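Local coordinates for protein bile acid 7a-dehydratase, BaiE (Clostridium hiranonis DSM 13275, PDB 4L8P) that probably catalyses the 7-alpha-dehydration of bile acids as a lyase with a cystatin-like, SnoaL-type fold, built as an assembly of three copies, at residues N37-I42 / P107-D112; G119-E124 / Y145-E150; G138-A143 / E169-D174. All coordinates share one frame; numbering follows the deposited sequence.

One curved antiparallel sheet carries all three contacts, and their chemistry changes with their place on it. Contact 1 is buried and wholly apolar in its touching atoms: the long helix lies against strand 98-111, an outer strand of the four-stranded sheet. Contact 2, next to it and also buried, is the pairing of the middle strands, where aromatic rings, a carboxylate and a lysine of the same helix meet between sheet and helix. Contact 3 shares strand 137-152 with contact 2 but is only partly buried, and its edge strand is extended by a strand of a neighbouring subunit. Leu123 N probably bonds to Ala143 O between contacts 2 and 3, while Ile42 packs on Tyr149 between contacts 1 and 2.

Contact 1: N37-I42 / P107-D112; sequences NDIEAI and PEITID
Ile111 of the strand reaches the helix with its CD1 methyl, which lies 3.6 Å from Asp38 CB and 3.7 Å from Ile42 CD1, so that one methyl fits between residues a helical turn apart. Its CG1 meets Ile39 CG1 at 3.8 Å. Ile109, two residues back along the strand and facing the same way, serves the other end of the patch: its CD1 approaches Ile42 CG2 at 3.9 Å, and its CG2 faces Ile39 CG1 at 4.1 Å. In both strand isoleucines CG1 stands beside the backbone N and chi2 folds the chain back near -60°, whereas Ile39 and Ile42 on the helix are extended at chi2. Ile42 and Ile111 run alongside one another with their ends pointing opposite ways, and so do Ile39 and Ile109.

Asp38 contributes its CB to this apolar patch, while its carboxylate is buried and held by other groups: OD1 takes a hydrogen bond from Trp156 NE1 and forms a salt bridge with Lys151. Farther out, Ile42 also touches Trp156, and Ile109 leans on Trp121 of the adjoining strand. The second subunit reaches the strand as well, with Gln44 of that subunit bonding to Ile109 O.

The axes of helix 37-42 and strand 107-111 approach to 8.7 Å at 132° between their directions. A long N-terminal helix packed against a curved antiparallel sheet is the arrangement of the cystatin-like alpha+beta fold of SnoaL-like proteins; here isoleucines fill the interface.

Contact 2: G119-E124 / Y145-E150; sequences GRWYLE and YTDKYE
Tyr149 OH is gripped from two sides of the pairing: it accepts a hydrogen bond from Trp121 NE1 at 2.8 Å, and donates a weak hydrogen bond to Asp147 OD2 at 2.6 Å. The indole N-H bond is bent, 142° at the hydrogen, with the hydroxyl 18° out of the indole plane, and the two aromatic side chains cross at about a right angle. Asp147 OD2 also lies 3.5 Å from Trp121 CD1, its carboxylate plane turned 34° from the ring. Lys46 of helix 22-55 forms a salt bridge with this oxygen and a cation-pi contact with Trp121, while Thr161 holds OD1.

Gly119 leaves room for the phenol: Tyr149 CE2 comes to 3.5 Å from Gly119 N. The Gly119 backbone pairs with Asp147, and Trp121 pairs with Tyr145, in antiparallel hydrogen-bonded pairs. Farther along, the Tyr145 ring packs by CD1 against Leu123 CG at 3.9 Å and stacks on Tyr163.

Across the sheet, on the face of Arg120 and Thr146, a water accepts from Arg120 NH1, donates to Tyr145 O and is also hydrogen-bonded to Thr146 OG1, a hydroxyl that lies over a face of the guanidinium. The two faces thus differ: one is bridged by water, the other carries a buried polar chain from indole through phenol to carboxylate, whose negative charge Lys46 probably offsets.

Contact 3: G138-A143 / E169-D174; sequences GINGGA and EHFMRD
Phe171 lays its ring over Gly138 in an antiparallel beta hairpin of strands 137-152 and 155-172, and Gly138 O lies 3.4 Å above the plane of the Phe171 ring, over its centre. This is the tight part of the contact. Gly138 CA makes a CH-pi approach to the same Phe171 ring, 4.0 Å from its centroid; Gly138, with no side chain, lets the ring lie directly on its backbone. Phe171 CG stands between its own backbone N and carbonyl carbon (chi1 52°), a rotation that swings the phenyl back across the neighbouring strand. Gly138 and Phe171 exchange two backbone hydrogen bonds, and Asn140 and Glu169 exchange two more. Asn140 and Glu169 share the ring's side of the sheet, where the Asn140 amide plane is turned 51° from the phenyl.

Gly138 and Glu169 are buried, whereas Ile139 and His170 are partly exposed; these two side chains lie side by side, and His170 NE2 is bonded to Glu168. The loose side is the strand end: Arg173 reaches Gly138 with the CG and CD of its chain, CD 4.0 Å from Gly138 CA, while its guanidinium turns to another chain, in a salt bridge with Glu169 of the third subunit. Glu169 in turn receives Arg173 of the second subunit, and an antiparallel strand of that subunit pairs with Glu169 and His170 to continue the sheet. On the face of Ile139 and His170, Ile139 CG1 sits 3.8 Å from the His170 ring centroid, just 6° off the ring normal.

Contact 1: N37-I42 / P107-D112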
# COMPACT_ATOMS: atom_id res chain seq x y z
N ASN A 37 10.42 -11.68 -10.43
CA ASN A 37 9.90 -12.73 -9.57
C ASN A 37 10.37 -12.60 -8.12
O ASN A 37 9.57 -12.78 -7.17
CB ASN A 37 10.29 -14.13 -10.08
CG ASN A 37 9.41 -14.61 -11.21
OD1 ASN A 37 8.30 -14.11 -11.40
ND2 ASN A 37 9.88 -15.59 -11.95
N ASP A 38 11.66 -12.31 -7.94
CA ASP A 38 12.22 -12.10 -6.58
C ASP A 38 11.56 -10.90 -5.88
O ASP A 38 11.19 -10.98 -4.70
CB ASP A 38 13.73 -11.94 -6.64
CG ASP A 38 14.46 -13.24 -6.90
OD1 ASP A 38 13.96 -14.33 -6.55
OD2 ASP A 38 15.57 -13.15 -7.45
N ILE A 39 11.36 -9.81 -6.62
CA ILE A 39 10.74 -8.62 -6.06
C ILE A 39 9.33 -8.97 -5.58
O ILE A 39 8.93 -8.61 -4.45
CB ILE A 39 10.73 -7.46 -7.06
CG1 ILE A 39 12.15 -6.91 -7.22
CG2 ILE A 39 9.73 -6.36 -6.63
CD1 ILE A 39 12.26 -5.91 -8.36
N GLU A 40 8.57 -9.65 -6.44
CA GLU A 40 7.21 -10.03 -6.05
C GLU A 40 7.19 -10.99 -4.85
O GLU A 40 6.35 -10.84 -3.98
CB GLU A 40 6.45 -10.62 -7.25
CG GLU A 40 5.02 -11.03 -6.94
CD GLU A 40 4.10 -9.88 -6.50
OE1 GLU A 40 4.41 -8.69 -6.71
OE2 GLU A 40 3.02 -10.19 -5.95
N ALA A 41 8.10 -11.96 -4.81
CA ALA A 41 8.20 -12.92 -3.70
C ALA A 41 8.50 -12.20 -2.38
O ALA A 41 7.88 -12.49 -1.35
CB ALA A 41 9.30 -13.90 -3.98
N ILE A 42 9.36 -11.20 -2.45
CA ILE A 42 9.71 -10.37 -1.27
C ILE A 42 8.51 -9.54 -0.79
O ILE A 42 8.23 -9.45 0.41
CB ILE A 42 10.99 -9.53 -1.50
CG1 ILE A 42 12.20 -10.47 -1.55
CG2 ILE A 42 11.14 -8.47 -0.43
CD1 ILE A 42 13.44 -9.84 -2.16
N PRO A 107 6.71 0.04 -1.14
CA PRO A 107 8.01 -0.63 -1.05
C PRO A 107 8.99 -0.20 -2.14
O PRO A 107 8.59 0.14 -3.29
CB PRO A 107 7.64 -2.11 -1.23
CG PRO A 107 6.38 -2.08 -2.03
CD PRO A 107 5.64 -0.90 -1.51
N GLU A 108 10.27 -0.19 -1.79
CA GLU A 108 11.37 -0.05 -2.74
C GLU A 108 12.28 -1.27 -2.52
O GLU A 108 13.15 -1.26 -1.62
CB GLU A 108 12.14 1.23 -2.50
CG GLU A 108 11.29 2.49 -2.61
CD GLU A 108 11.97 3.69 -2.01
OE1 GLU A 108 12.94 4.20 -2.61
OE2 GLU A 108 11.53 4.12 -0.91
N ILE A 109 12.07 -2.31 -3.33
CA ILE A 109 12.83 -3.55 -3.25
C ILE A 109 13.98 -3.54 -4.28
O ILE A 109 13.74 -3.40 -5.52
CB ILE A 109 11.94 -4.80 -3.49
CG1 ILE A 109 10.64 -4.79 -2.63
CG2 ILE A 109 12.77 -6.07 -3.29
CD1 ILE A 109 10.88 -4.64 -1.15
N THR A 110 15.21 -3.73 -3.79
CA THR A 110 16.39 -3.88 -4.58
C THR A 110 16.94 -5.29 -4.41
O THR A 110 17.29 -5.71 -3.28
CB THR A 110 17.45 -2.85 -4.17
OG1 THR A 110 16.87 -1.52 -4.19
CG2 THR A 110 18.62 -2.88 -5.12
N ILE A 111 17.01 -6.04 -5.51
CA ILE A 111 17.69 -7.33 -5.49
C ILE A 111 19.21 -7.07 -5.61
O ILE A 111 19.67 -6.52 -6.59
CB ILE A 111 17.18 -8.25 -6.59
CG1 ILE A 111 15.64 -8.30 -6.63
CG2 ILE A 111 17.78 -9.66 -6.44
CD1 ILE A 111 14.92 -8.76 -5.37
N ASP A 112 19.96 -7.47 -4.58
CA ASP A 112 21.37 -7.12 -4.45
C ASP A 112 22.30 -8.18 -5.01
O ASP A 112 23.41 -7.87 -5.40
CB ASP A 112 21.73 -6.91 -2.96
CG ASP A 112 21.00 -5.76 -2.36
OD1 ASP A 112 20.82 -4.71 -3.04
OD2 ASP A 112 20.57 -5.90 -1.20

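Contact 2: G119-E124 / Y145-E150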
# COMPACT_ATOMS: atom_id res chain seq x y z
N GLY A 119 14.91 -4.05 1.18
CA GLY A 119 13.59 -3.53 0.97
C GLY A 119 13.24 -2.37 1.87
O GLY A 119 13.21 -2.54 3.10
N ARG A 120 12.97 -1.21 1.28
CA ARG A 120 12.43 -0.08 2.02
C ARG A 120 10.92 -0.18 2.07
O ARG A 120 10.25 -0.48 1.05
CB ARG A 120 12.83 1.24 1.43
CG ARG A 120 14.33 1.46 1.33
CD ARG A 120 14.52 2.88 0.80
NE ARG A 120 15.89 3.34 0.83
CZ ARG A 120 16.48 4.06 1.80
NH1 ARG A 120 15.85 4.44 2.90
NH2 ARG A 120 17.75 4.43 1.63
N TRP A 121 10.38 0.05 3.26
CA TRP A 121 8.95 0.03 3.48
C TRP A 121 8.58 1.24 4.30
O TRP A 121 9.31 1.62 5.20
CB TRP A 121 8.50 -1.22 4.23
CG TRP A 121 8.63 -2.49 3.41
CD1 TRP A 121 9.74 -3.29 3.30
CD2 TRP A 121 7.64 -3.04 2.55
NE1 TRP A 121 9.49 -4.30 2.42
CE2 TRP A 121 8.20 -4.20 1.97
CE3 TRP A 121 6.31 -2.71 2.27
CZ2 TRP A 121 7.46 -5.00 1.07
CZ3 TRP A 121 5.57 -3.52 1.42
CH2 TRP A 121 6.14 -4.67 0.85
N TYR A 122 7.40 1.78 4.02
CA TYR A 122 6.86 2.97 4.72
C TYR A 122 5.75 2.40 5.62
O TYR A 122 4.73 1.93 5.13
CB TYR A 122 6.28 3.97 3.69
CG TYR A 122 5.90 5.34 4.25
CD1 TYR A 122 5.31 5.49 5.51
CD2 TYR A 122 6.13 6.49 3.50
CE1 TYR A 122 4.97 6.76 6.01
CE2 TYR A 122 5.80 7.76 3.99
CZ TYR A 122 5.21 7.88 5.23
OH TYR A 122 4.92 9.14 5.73
N LEU A 123 5.99 2.39 6.93
CA LEU A 123 5.09 1.77 7.91
C LEU A 123 4.22 2.80 8.60
O LEU A 123 4.72 3.82 9.03
CB LEU A 123 5.90 1.07 9.00
CG LEU A 123 6.06 -0.41 8.86
CD1 LEU A 123 4.71 -1.13 9.12
CD2 LEU A 123 6.65 -0.70 7.48
N GLU A 124 2.93 2.52 8.72
CA GLU A 124 2.06 3.13 9.74
C GLU A 124 1.67 2.04 10.74
O GLU A 124 1.25 0.97 10.33
CB GLU A 124 0.78 3.71 9.12
CG GLU A 124 0.00 4.43 10.19
CD GLU A 124 -1.35 4.94 9.84
OE1 GLU A 124 -1.92 4.63 8.74
OE2 GLU A 124 -1.89 5.64 10.75
N TYR A 145 11.38 1.82 7.28
CA TYR A 145 12.14 0.57 7.51
C TYR A 145 12.98 0.27 6.30
O TYR A 145 12.57 0.52 5.14
CB TYR A 145 11.17 -0.59 7.75
CG TYR A 145 10.76 -0.74 9.19
CD1 TYR A 145 9.79 0.07 9.75
CD2 TYR A 145 11.41 -1.65 10.03
CE1 TYR A 145 9.43 -0.04 11.08
CE2 TYR A 145 11.05 -1.77 11.37
CZ TYR A 145 10.06 -0.97 11.89
OH TYR A 145 9.71 -1.07 13.21
N THR A 146 14.19 -0.23 6.55
CA THR A 146 15.02 -0.83 5.52
C THR A 146 15.38 -2.27 5.93
O THR A 146 16.22 -2.49 6.79
CB THR A 146 16.27 0.02 5.24
OG1 THR A 146 15.85 1.35 4.89
CG2 THR A 146 17.06 -0.56 4.11
N ASP A 147 14.71 -3.23 5.28
CA ASP A 147 14.85 -4.67 5.56
C ASP A 147 16.00 -5.26 4.75
O ASP A 147 16.29 -4.76 3.64
CB ASP A 147 13.63 -5.45 5.08
CG ASP A 147 12.34 -5.16 5.84
OD1 ASP A 147 12.35 -4.50 6.92
OD2 ASP A 147 11.29 -5.66 5.39
N LYS A 148 16.57 -6.34 5.26
CA LYS A 148 17.52 -7.16 4.53
C LYS A 148 16.92 -8.58 4.44
O LYS A 148 16.45 -9.14 5.46
CB LYS A 148 18.88 -7.22 5.22
CG LYS A 148 19.56 -5.87 5.40
CD LYS A 148 19.96 -5.26 4.06
CE LYS A 148 20.46 -3.83 4.16
NZ LYS A 148 21.02 -3.41 2.84
N TYR A 149 17.00 -9.16 3.24
CA TYR A 149 16.42 -10.47 2.96
C TYR A 149 17.49 -11.39 2.42
O TYR A 149 18.49 -10.96 1.83
CB TYR A 149 15.29 -10.39 1.91
CG TYR A 149 14.25 -9.32 2.16
CD1 TYR A 149 13.19 -9.54 3.05
CD2 TYR A 149 14.34 -8.10 1.54
CE1 TYR A 149 12.24 -8.52 3.30
CE2 TYR A 149 13.40 -7.12 1.78
CZ TYR A 149 12.34 -7.34 2.65
OH TYR A 149 11.40 -6.32 2.89
N GLU A 150 17.24 -12.67 2.59
CA GLU A 150 18.10 -13.67 1.96
C GLU A 150 17.29 -14.81 1.42
O GLU A 150 16.21 -15.12 1.92
CB GLU A 150 19.18 -14.11 2.91
CG GLU A 150 18.77 -15.03 4.02
CD GLU A 150 19.96 -15.44 4.87
OE1 GLU A 150 21.01 -15.86 4.31
OE2 GLU A 150 19.84 -15.36 6.10
O HOH W 1 13.44 3.31 4.18

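Contact 3: G138-A143 / E169-D174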
# COMPACT_ATOMS: atom_id res chain seq x y z
N GLY A 138 -3.83 4.10 23.52
CA GLY A 138 -3.61 3.98 22.08
C GLY A 138 -2.23 4.51 21.74
O GLY A 138 -1.74 5.44 22.40
N ILE A 139 -1.58 3.90 20.76
CA ILE A 139 -0.29 4.33 20.25
C ILE A 139 -0.39 4.35 18.73
O ILE A 139 -0.78 3.33 18.13
CB ILE A 139 0.86 3.41 20.69
CG1 ILE A 139 0.96 3.33 22.22
CG2 ILE A 139 2.19 3.86 20.08
CD1 ILE A 139 1.85 2.21 22.70
N ASN A 140 -0.04 5.47 18.11
CA ASN A 140 0.03 5.60 16.64
C ASN A 140 1.44 6.07 16.25
O ASN A 140 2.04 6.86 16.97
CB ASN A 140 -0.93 6.68 16.11
CG ASN A 140 -2.38 6.38 16.37
OD1 ASN A 140 -2.80 5.24 16.35
ND2 ASN A 140 -3.17 7.43 16.61
N GLY A 141 1.91 5.64 15.10
CA GLY A 141 3.19 6.09 14.61
C GLY A 141 3.41 5.83 13.13
O GLY A 141 2.58 5.25 12.43
N GLY A 142 4.59 6.23 12.69
CA GLY A 142 5.07 5.97 11.35
C GLY A 142 6.55 5.71 11.40
O GLY A 142 7.24 6.22 12.28
N ALA A 143 7.05 4.97 10.43
CA ALA A 143 8.47 4.66 10.36
C ALA A 143 8.91 4.33 8.95
O ALA A 143 8.12 3.81 8.16
CB ALA A 143 8.79 3.49 11.29
N GLU A 169 3.03 8.67 18.93
CA GLU A 169 2.21 9.35 19.92
C GLU A 169 1.50 8.33 20.79
O GLU A 169 1.06 7.29 20.29
CB GLU A 169 1.19 10.31 19.26
CG GLU A 169 0.15 9.60 18.41
CD GLU A 169 -0.86 10.54 17.74
OE1 GLU A 169 -0.85 11.76 18.00
OE2 GLU A 169 -1.70 9.99 16.99
N HIS A 170 1.44 8.62 22.08
CA HIS A 170 0.73 7.81 23.08
C HIS A 170 -0.37 8.67 23.67
O HIS A 170 -0.18 9.86 23.97
CB HIS A 170 1.67 7.39 24.22
CG HIS A 170 2.78 6.46 23.82
ND1 HIS A 170 3.17 5.41 24.62
CD2 HIS A 170 3.58 6.43 22.73
CE1 HIS A 170 4.16 4.75 24.03
NE2 HIS A 170 4.44 5.37 22.90
N PHE A 171 -1.53 8.06 23.88
CA PHE A 171 -2.71 8.78 24.36
C PHE A 171 -3.69 7.81 25.02
O PHE A 171 -3.56 6.61 24.86
CB PHE A 171 -3.37 9.52 23.18
CG PHE A 171 -3.66 8.63 22.01
CD1 PHE A 171 -4.85 7.91 21.92
CD2 PHE A 171 -2.72 8.49 20.99
CE1 PHE A 171 -5.10 7.09 20.84
CE2 PHE A 171 -2.94 7.64 19.94
CZ PHE A 171 -4.13 6.95 19.85
N MSE A 172 -4.64 8.36 25.78
CA MSE A 172 -5.71 7.56 26.41
C MSE A 172 -6.93 7.70 25.54
O MSE A 172 -7.34 8.80 25.21
CB MSE A 172 -6.05 8.05 27.81
CG MSE A 172 -4.90 7.89 28.79
SE MSE A 172 -4.40 6.02 29.01
CE MSE A 172 -6.08 5.26 29.64
N ARG A 173 -7.51 6.57 25.16
CA ARG A 173 -8.71 6.54 24.36
C ARG A 173 -9.94 6.71 25.25
O ARG A 173 -9.99 6.21 26.36
CB ARG A 173 -8.82 5.20 23.64
CG ARG A 173 -7.76 4.96 22.56
CD ARG A 173 -7.62 3.49 22.24
NE ARG A 173 -8.94 2.90 22.00
CZ ARG A 173 -9.60 2.91 20.84
NH1 ARG A 173 -9.12 3.51 19.74
NH2 ARG A 173 -10.81 2.36 20.79
N ASP A 174 -10.94 7.39 24.72
CA ASP A 174 -12.21 7.56 25.42
C ASP A 174 -12.86 6.18 25.67
O ASP A 174 -13.09 5.44 24.71
CB ASP A 174 -13.11 8.46 24.56
CG ASP A 174 -14.42 8.82 25.23
OD1 ASP A 174 -14.82 8.20 26.24
OD2 ASP A 174 -15.07 9.76 24.74